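Local coordinates for protein putative hydrolase (Chloroflexus aurantiacus J-10-fl, PDB 3CMN) that is a putative hydrolase of largely helical fold, probably a zincin-like metallopeptidase, although its activity and substrate are not established, at residues A[44-55]-A[174-183]. Numbering follows the deposited sequence.
Sequences RREQYARMVALS and DEDFRLWITL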
loop_
_atom_site.group_PDB
_atom_site.type_symbol
_atom_site.label_atom_id
_atom_site.label_comp_id
_atom_site.label_asym_id
_atom_site.label_seq_id
_atom_site.Cartn_x
_atom_site.Cartn_y
_atom_site.Cartn_z
ATOM N N ARG A 44 1.796 2.049 -23.246
ATOM C CA ARG A 44 1.428 1.724 -21.870
ATOM C C ARG A 44 1.298 3.045 -21.080
ATOM O O ARG A 44 0.404 3.192 -20.250
ATOM C CB ARG A 44 2.466 0.796 -21.220
ATOM C CG ARG A 44 2.400 -0.669 -21.683
ATOM C CD ARG A 44 1.030 -1.322 -21.441
ATOM N NE ARG A 44 1.022 -2.716 -21.904
ATOM C CZ ARG A 44 -0.061 -3.481 -22.030
ATOM N NH1 ARG A 44 -1.269 -3.018 -21.740
ATOM N NH2 ARG A 44 0.074 -4.728 -22.437
ATOM N N ARG A 45 2.175 4.006 -21.362
ATOM C CA ARG A 45 2.113 5.308 -20.706
ATOM C C ARG A 45 0.777 5.953 -21.067
ATOM O O ARG A 45 0.148 6.594 -20.231
ATOM C CB ARG A 45 3.244 6.230 -21.182
ATOM C CG ARG A 45 4.642 5.665 -21.072
ATOM C CD ARG A 45 5.716 6.723 -21.362
ATOM N NE ARG A 45 6.081 7.443 -20.144
ATOM C CZ ARG A 45 5.316 8.354 -19.555
ATOM N NH1 ARG A 45 4.147 8.678 -20.077
ATOM N NH2 ARG A 45 5.701 8.908 -18.417
ATOM N N GLU A 46 0.361 5.798 -22.327
ATOM C CA GLU A 46 -0.914 6.343 -22.805
ATOM C C GLU A 46 -2.050 5.756 -21.994
ATOM O O GLU A 46 -2.894 6.469 -21.461
ATOM C CB GLU A 46 -1.167 5.969 -24.271
ATOM C CG GLU A 46 -0.282 6.638 -25.318
ATOM C CD GLU A 46 -0.742 8.038 -25.672
ATOM O OE1 GLU A 46 -0.278 8.572 -26.702
ATOM O OE2 GLU A 46 -1.564 8.612 -24.926
ATOM N N GLN A 47 -2.062 4.435 -21.919
ATOM C CA GLN A 47 -3.098 3.701 -21.212
ATOM C C GLN A 47 -3.232 4.171 -19.774
ATOM O O GLN A 47 -4.307 4.606 -19.359
ATOM C CB GLN A 47 -2.787 2.207 -21.274
ATOM C CG GLN A 47 -3.870 1.284 -20.761
ATOM C CD GLN A 47 -3.435 -0.162 -20.814
ATOM O OE1 GLN A 47 -2.241 -0.453 -20.960
ATOM N NE2 GLN A 47 -4.388 -1.081 -20.685
ATOM N N TYR A 48 -2.138 4.090 -19.015
ATOM C CA TYR A 48 -2.145 4.516 -17.611
ATOM C C TYR A 48 -2.492 5.996 -17.466
ATOM O O TYR A 48 -3.252 6.378 -16.571
ATOM C CB TYR A 48 -0.783 4.254 -16.941
ATOM C CG TYR A 48 -0.496 2.800 -16.673
ATOM C CD1 TYR A 48 0.615 2.178 -17.227
ATOM C CD2 TYR A 48 -1.342 2.046 -15.879
ATOM C CE1 TYR A 48 0.867 0.832 -17.000
ATOM C CE2 TYR A 48 -1.100 0.703 -15.643
ATOM C CZ TYR A 48 0.003 0.101 -16.210
ATOM O OH TYR A 48 0.207 -1.243 -16.003
ATOM N N ALA A 49 -1.945 6.826 -18.348
ATOM C CA ALA A 49 -2.213 8.258 -18.283
ATOM C C ALA A 49 -3.709 8.526 -18.327
ATOM O O ALA A 49 -4.232 9.302 -17.522
ATOM C CB ALA A 49 -1.524 8.981 -19.430
ATOM N N ARG A 50 -4.405 7.883 -19.260
ATOM C CA ARG A 50 -5.836 8.101 -19.360
ATOM C C ARG A 50 -6.596 7.399 -18.242
ATOM O O ARG A 50 -7.635 7.884 -17.808
ATOM C CB ARG A 50 -6.366 7.660 -20.726
ATOM C CG ARG A 50 -6.333 6.165 -20.954
ATOM C CD ARG A 50 -7.288 5.758 -22.060
ATOM N NE ARG A 50 -7.711 4.382 -21.855
ATOM C CZ ARG A 50 -7.102 3.334 -22.386
ATOM N NH1 ARG A 50 -6.053 3.507 -23.173
ATOM N NH2 ARG A 50 -7.506 2.111 -22.084
ATOM N N MET A 51 -6.100 6.258 -17.764
ATOM C CA MET A 51 -6.798 5.571 -16.677
ATOM C C MET A 51 -6.734 6.390 -15.370
ATOM O O MET A 51 -7.641 6.303 -14.543
ATOM C CB MET A 51 -6.231 4.156 -16.444
ATOM C CG MET A 51 -6.333 3.203 -17.639
ATOM S SD MET A 51 -5.844 1.548 -17.219
ATOM C CE MET A 51 -6.718 0.600 -18.477
ATOM N N VAL A 52 -5.669 7.175 -15.178
ATOM C CA VAL A 52 -5.559 8.001 -13.977
ATOM C C VAL A 52 -6.394 9.281 -14.154
ATOM O O VAL A 52 -6.968 9.786 -13.191
ATOM C CB VAL A 52 -4.080 8.421 -13.635
ATOM C CG1 VAL A 52 -3.194 7.202 -13.439
ATOM C CG2 VAL A 52 -3.520 9.311 -14.703
ATOM N N ALA A 53 -6.467 9.793 -15.384
ATOM C CA ALA A 53 -7.244 11.003 -15.673
ATOM C C ALA A 53 -8.704 10.766 -15.327
ATOM O O ALA A 53 -9.408 11.663 -14.866
ATOM C CB ALA A 53 -7.119 11.375 -17.139
ATOM N N LEU A 54 -9.146 9.537 -15.551
ATOM C CA LEU A 54 -10.504 9.133 -15.259
ATOM C C LEU A 54 -10.649 8.862 -13.757
ATOM O O LEU A 54 -11.571 9.357 -13.087
ATOM C CB LEU A 54 -10.811 7.844 -16.016
ATOM C CG LEU A 54 -12.188 7.244 -15.722
ATOM C CD1 LEU A 54 -13.198 8.009 -16.542
ATOM C CD2 LEU A 54 -12.239 5.751 -16.066
ATOM N N SER A 55 -9.724 8.050 -13.249
ATOM C CA SER A 55 -9.703 7.633 -11.858
ATOM C C SER A 55 -9.751 8.717 -10.803
ATOM O O SER A 55 -10.635 8.693 -9.955
ATOM C CB SER A 55 -8.479 6.752 -11.599
ATOM O OG SER A 55 -8.728 5.427 -12.017
ATOM N N ASP A 174 -6.548 -7.559 -20.227
ATOM C CA ASP A 174 -5.503 -6.550 -20.245
ATOM C C ASP A 174 -6.048 -5.220 -19.732
ATOM O O ASP A 174 -5.554 -4.663 -18.759
ATOM C CB ASP A 174 -4.981 -6.391 -21.677
ATOM C CG ASP A 174 -3.940 -5.293 -21.819
ATOM O OD1 ASP A 174 -4.243 -4.125 -21.516
ATOM O OD2 ASP A 174 -2.810 -5.600 -22.255
ATOM N N GLU A 175 -7.075 -4.716 -20.398
ATOM C CA GLU A 175 -7.676 -3.444 -20.032
ATOM C C GLU A 175 -8.268 -3.410 -18.628
ATOM O O GLU A 175 -7.993 -2.506 -17.844
ATOM C CB GLU A 175 -8.765 -3.089 -21.044
ATOM C CG GLU A 175 -9.419 -1.735 -20.851
ATOM C CD GLU A 175 -8.531 -0.572 -21.262
ATOM O OE1 GLU A 175 -7.462 -0.799 -21.879
ATOM O OE2 GLU A 175 -8.913 0.584 -20.974
ATOM N N ASP A 176 -9.093 -4.395 -18.313
ATOM C CA ASP A 176 -9.753 -4.430 -17.013
ATOM C C ASP A 176 -8.822 -4.531 -15.811
ATOM O O ASP A 176 -9.018 -3.834 -14.805
ATOM C CB ASP A 176 -10.779 -5.562 -16.993
ATOM C CG ASP A 176 -12.013 -5.234 -17.809
ATOM O OD1 ASP A 176 -11.919 -4.404 -18.740
ATOM O OD2 ASP A 176 -13.080 -5.812 -17.529
ATOM N N PHE A 177 -7.813 -5.391 -15.904
ATOM C CA PHE A 177 -6.883 -5.543 -14.799
ATOM C C PHE A 177 -6.068 -4.274 -14.547
ATOM O O PHE A 177 -5.865 -3.880 -13.403
ATOM C CB PHE A 177 -5.941 -6.712 -15.039
ATOM C CG PHE A 177 -5.011 -6.974 -13.897
ATOM C CD1 PHE A 177 -5.498 -7.064 -12.587
ATOM C CD2 PHE A 177 -3.654 -7.140 -14.120
ATOM C CE1 PHE A 177 -4.641 -7.318 -11.514
ATOM C CE2 PHE A 177 -2.782 -7.393 -13.060
ATOM C CZ PHE A 177 -3.282 -7.482 -11.749
ATOM N N ARG A 178 -5.613 -3.624 -15.611
ATOM C CA ARG A 178 -4.830 -2.411 -15.445
ATOM C C ARG A 178 -5.656 -1.223 -14.968
ATOM O O ARG A 178 -5.120 -0.305 -14.356
ATOM C CB ARG A 178 -4.075 -2.091 -16.738
ATOM C CG ARG A 178 -2.925 -3.043 -16.952
ATOM C CD ARG A 178 -2.230 -2.796 -18.255
ATOM N NE ARG A 178 -1.133 -3.736 -18.440
ATOM C CZ ARG A 178 -1.287 -5.036 -18.652
ATOM N NH1 ARG A 178 -2.502 -5.565 -18.711
ATOM N NH2 ARG A 178 -0.219 -5.803 -18.806
ATOM N N LEU A 179 -6.954 -1.232 -15.250
ATOM C CA LEU A 179 -7.814 -0.160 -14.771
ATOM C C LEU A 179 -8.062 -0.468 -13.301
ATOM O O LEU A 179 -8.140 0.431 -12.472
ATOM C CB LEU A 179 -9.151 -0.108 -15.521
ATOM C CG LEU A 179 -10.150 0.912 -14.940
ATOM C CD1 LEU A 179 -9.526 2.316 -14.980
ATOM C CD2 LEU A 179 -11.465 0.880 -15.719
ATOM N N TRP A 180 -8.168 -1.753 -12.991
ATOM C CA TRP A 180 -8.386 -2.205 -11.628
ATOM C C TRP A 180 -7.202 -1.736 -10.778
ATOM O O TRP A 180 -7.378 -1.214 -9.678
ATOM C CB TRP A 180 -8.479 -3.732 -11.586
ATOM C CG TRP A 180 -8.653 -4.290 -10.200
ATOM C CD1 TRP A 180 -9.827 -4.448 -9.524
ATOM C CD2 TRP A 180 -7.616 -4.737 -9.309
ATOM N NE1 TRP A 180 -9.589 -4.967 -8.272
ATOM C CE2 TRP A 180 -8.242 -5.153 -8.113
ATOM C CE3 TRP A 180 -6.219 -4.824 -9.406
ATOM C CZ2 TRP A 180 -7.522 -5.649 -7.017
ATOM C CZ3 TRP A 180 -5.502 -5.318 -8.314
ATOM C CH2 TRP A 180 -6.159 -5.724 -7.136
ATOM N N ILE A 181 -6.002 -1.924 -11.312
ATOM C CA ILE A 181 -4.766 -1.539 -10.647
ATOM C C ILE A 181 -4.645 -0.037 -10.478
ATOM O O ILE A 181 -4.212 0.450 -9.438
ATOM C CB ILE A 181 -3.551 -2.077 -11.431
ATOM C CG1 ILE A 181 -3.394 -3.567 -11.124
ATOM C CG2 ILE A 181 -2.287 -1.311 -11.069
ATOM C CD1 ILE A 181 -2.362 -4.248 -11.957
ATOM N N THR A 182 -5.025 0.699 -11.507
ATOM C CA THR A 182 -4.963 2.144 -11.443
ATOM C C THR A 182 -5.918 2.658 -10.369
ATOM O O THR A 182 -5.571 3.539 -9.589
ATOM C CB THR A 182 -5.313 2.757 -12.808
ATOM O OG1 THR A 182 -4.333 2.341 -13.771
ATOM C CG2 THR A 182 -5.348 4.272 -12.725
ATOM N N LEU A 183 -7.119 2.089 -10.325
ATOM C CA LEU A 183 -8.125 2.482 -9.346
ATOM C C LEU A 183 -7.632 2.189 -7.936
ATOM O O LEU A 183 -7.795 2.982 -7.015
ATOM C CB LEU A 183 -9.423 1.722 -9.601
ATOM C CG LEU A 183 -10.221 2.159 -10.821
ATOM C CD1 LEU A 183 -11.398 1.222 -11.021
ATOM C CD2 LEU A 183 -10.688 3.598 -10.628
#
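The guanidinium of Arg-44 lies flat on that of Arg-178, centres 3.9 Å apart, with NE of Arg-178 over one face. At its edge, in its plane, sit the carboxylate of Asp-174 and the amide of Gln-47. NH1 and NH2 of Arg-44 grip Asp-174 end-on; NH2 reaches OD2 at 3.0 Å, and both carboxylate oxygens use their syn lone pairs. Gln-47 OE1 takes NH1 of Arg-44 on a lone pair at 2.9 Å. The same amide, with CG anti to the backbone N (chi1 -171°) and the chain straight beyond it, gives NE2 to Asp-174 OD1 at 3.2 Å; guanidinium, amide and carboxylate lie nearly in one layer. Arg-178 faces Asp-174 OD2 by charge alone; its NH1 hydrogen-bonds to the backbone O of Asp-174, and its NH2 forms a salt bridge to Glu-160. Were Arg-44 cut back to an alanine, Asp-174 would probably be left without its two-nitrogen partner and the Gln-47 amide freer to turn.

The axes of segments 44-55 and 174-183 cross at -51°, and Met-51 lays SD 3.6 Å from CA of Leu-179. Thr-182 is the knob in a hole made by Tyr-48, Met-51, Val-52 and Ser-55: CG2 packs 3.7 Å from Val-52 CG1, while OG1, at the edge of the Tyr-48 ring, donates a hydrogen bond back to Arg-178 O at 2.8 Å. The buried OH of Tyr-48 has no polar partner in the model.

Helix 41-63 thus packs on helix 174-193, which runs on into an HExxH pattern consistent with a zincin-like metallopeptidase, though no metal is bound there. Tyr-48 stacks on Phe-158 and, like Val-52, touches strand 73-76; helix 160-169 receives Tyr-48, Arg-178 and Ile-181, and helix 248-279 meets Leu-54 and Leu-183.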